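TrwC protein (Escherichia coli, PDB 1QX0) probably nicks and transfers one strand of plasmid DNA during conjugation, this chain being its DNA-binding, zinc-containing relaxase domain. Local coordinates at residues D85-A90 against H161-I166. Residues are numbered along the deposited sequence; the frame is centred on the assembly and turned at random.
Sequences DLTFSA and HTHAVI. With ZN (zinc ion), chain D; nucleotides of chain A.
His-163 ND1 donates to Asp-85 OD2 over 3.1 Å, meeting the carboxylate's syn lone pair with the oxygen 22° out of the imidazole plane. Asp-85 reaches across because its CG lies anti to the backbone N (chi1 -179°). Thr-87 runs alongside the same ring, its OG1 giving ND1 a second, weak partner. The ND1 bond and the zinc bond at NE2 (2.3 Å) together restrain the ring's rotation, and Tyr-18 stacks on it. His-161 NE2 binds zinc at 2.2 Å; His-150 and a water join them, the three-histidine metal site of relaxases.

The tight part is the antiparallel backbone pairing: Leu-86 with Ala-164 and Phe-88 with Thr-162 are hydrogen-bonded pairs, and Leu-86 N to Ala-164 O is nearly straight (2.8 Å, 178°). On the face that Leu-86 and Phe-88 share, Ala-164 CB meets the Phe-88 ring edge, 4.0 Å from CE1. The DNA end is looser yet buried: Ser-89 OG merely touches His-161 CB (3.5 Å), Ala-90 bonds to Leu-160 just before residues 161-166, and Ser-89 O accepts a hydrogen bond from N3 of DT23 of chain A.

Strands 2-8 and 145-152 flank the pair; helix 104-122 covers the Phe-88 face, while the histidine face carries zinc and DNA phosphates.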
# COMPACT_ATOMS: atom_id res chain seq x y z
N ASP B 85 -1.66 7.57 0.78
CA ASP B 85 -1.67 6.19 0.41
C ASP B 85 -0.36 5.56 0.87
O ASP B 85 0.74 6.00 0.46
CB ASP B 85 -1.87 6.02 -1.11
CG ASP B 85 -1.90 4.52 -1.54
OD1 ASP B 85 -1.87 3.65 -0.64
OD2 ASP B 85 -1.95 4.13 -2.74
N LEU B 86 -0.47 4.54 1.71
CA LEU B 86 0.70 3.77 2.09
C LEU B 86 0.54 2.38 1.44
O LEU B 86 -0.38 1.64 1.77
CB LEU B 86 0.85 3.66 3.61
CG LEU B 86 0.93 4.88 4.54
CD1 LEU B 86 1.37 4.41 5.91
CD2 LEU B 86 1.90 5.94 4.09
N THR B 87 1.42 2.06 0.49
CA THR B 87 1.21 0.85 -0.29
C THR B 87 2.21 -0.19 0.20
O THR B 87 3.41 0.01 0.06
CB THR B 87 1.34 1.15 -1.82
OG1 THR B 87 0.29 2.06 -2.24
CG2 THR B 87 1.16 -0.11 -2.68
N PHE B 88 1.72 -1.27 0.80
CA PHE B 88 2.61 -2.32 1.33
C PHE B 88 2.72 -3.47 0.33
O PHE B 88 1.70 -4.05 -0.06
CB PHE B 88 2.02 -2.89 2.61
CG PHE B 88 1.96 -1.92 3.74
CD1 PHE B 88 0.91 -0.99 3.84
CD2 PHE B 88 2.94 -1.94 4.73
CE1 PHE B 88 0.86 -0.09 4.91
CE2 PHE B 88 2.89 -1.03 5.78
CZ PHE B 88 1.85 -0.10 5.87
N SER B 89 3.95 -3.84 -0.05
CA SER B 89 4.14 -4.88 -1.08
C SER B 89 4.98 -5.99 -0.55
O SER B 89 6.07 -5.73 -0.06
CB SER B 89 4.81 -4.30 -2.32
OG SER B 89 3.96 -3.33 -2.88
N ALA B 90 4.50 -7.23 -0.68
CA ALA B 90 5.27 -8.38 -0.25
C ALA B 90 6.42 -8.63 -1.21
O ALA B 90 6.33 -8.27 -2.37
CB ALA B 90 4.38 -9.62 -0.19
N HIS B 161 -0.08 -6.94 -2.71
CA HIS B 161 0.11 -5.61 -2.12
C HIS B 161 -1.18 -5.05 -1.57
O HIS B 161 -2.26 -5.42 -2.05
CB HIS B 161 0.71 -4.63 -3.14
CG HIS B 161 -0.15 -4.38 -4.34
ND1 HIS B 161 -0.19 -5.22 -5.43
CD2 HIS B 161 -0.97 -3.34 -4.63
CE1 HIS B 161 -1.00 -4.71 -6.35
NE2 HIS B 161 -1.49 -3.57 -5.88
N THR B 162 -1.07 -4.14 -0.59
CA THR B 162 -2.24 -3.47 -0.02
C THR B 162 -2.07 -1.95 -0.04
O THR B 162 -1.06 -1.43 0.39
CB THR B 162 -2.45 -3.90 1.47
OG1 THR B 162 -2.78 -5.31 1.56
CG2 THR B 162 -3.63 -3.18 2.07
N HIS B 163 -3.10 -1.25 -0.51
CA HIS B 163 -3.12 0.20 -0.49
C HIS B 163 -3.84 0.59 0.77
O HIS B 163 -5.05 0.36 0.90
CB HIS B 163 -3.88 0.77 -1.67
CG HIS B 163 -3.30 0.43 -3.00
ND1 HIS B 163 -2.30 1.17 -3.59
CD2 HIS B 163 -3.61 -0.56 -3.88
CE1 HIS B 163 -2.01 0.65 -4.77
NE2 HIS B 163 -2.79 -0.40 -4.97
N ALA B 164 -3.09 1.14 1.70
CA ALA B 164 -3.68 1.65 2.93
C ALA B 164 -3.90 3.13 2.67
O ALA B 164 -2.96 3.91 2.70
CB ALA B 164 -2.75 1.42 4.13
N VAL B 165 -5.14 3.48 2.36
CA VAL B 165 -5.48 4.86 2.10
C VAL B 165 -5.87 5.54 3.44
O VAL B 165 -6.95 5.30 3.96
CB VAL B 165 -6.62 4.96 1.04
CG1 VAL B 165 -7.02 6.41 0.81
CG2 VAL B 165 -6.18 4.33 -0.29
N ILE B 166 -4.98 6.39 3.96
CA ILE B 166 -5.22 7.18 5.15
C ILE B 166 -5.97 8.45 4.79
O ILE B 166 -5.47 9.28 4.04
CB ILE B 166 -3.90 7.54 5.87
CG1 ILE B 166 -3.18 6.28 6.39
CG2 ILE B 166 -4.19 8.44 7.04
CD1 ILE B 166 -1.70 6.56 6.73
ZN ZN D . -3.07 -2.18 -6.36
P DT A 23 13.33 -7.40 -5.90
OP1 DT A 23 13.30 -8.73 -5.26
OP2 DT A 23 14.41 -7.04 -6.87
O5' DT A 23 11.91 -7.17 -6.56
C5' DT A 23 11.41 -8.10 -7.56
C4' DT A 23 9.89 -8.09 -7.59
O4' DT A 23 9.42 -8.27 -6.24
C3' DT A 23 9.22 -6.79 -8.04
O3' DT A 23 7.93 -7.07 -8.58
C2' DT A 23 8.96 -5.99 -6.77
C1' DT A 23 8.70 -7.13 -5.80
N1 DT A 23 9.00 -6.79 -4.36
C2 DT A 23 8.01 -6.10 -3.68
O2 DT A 23 6.96 -5.76 -4.16
N3 DT A 23 8.30 -5.80 -2.38
C4 DT A 23 9.46 -6.13 -1.70
O4 DT A 23 9.60 -5.81 -0.52
C5 DT A 23 10.45 -6.85 -2.45
C7 DT A 23 11.76 -7.20 -1.78
C6 DT A 23 10.19 -7.14 -3.74
O HOH W 1 -1.45 -1.19 -7.99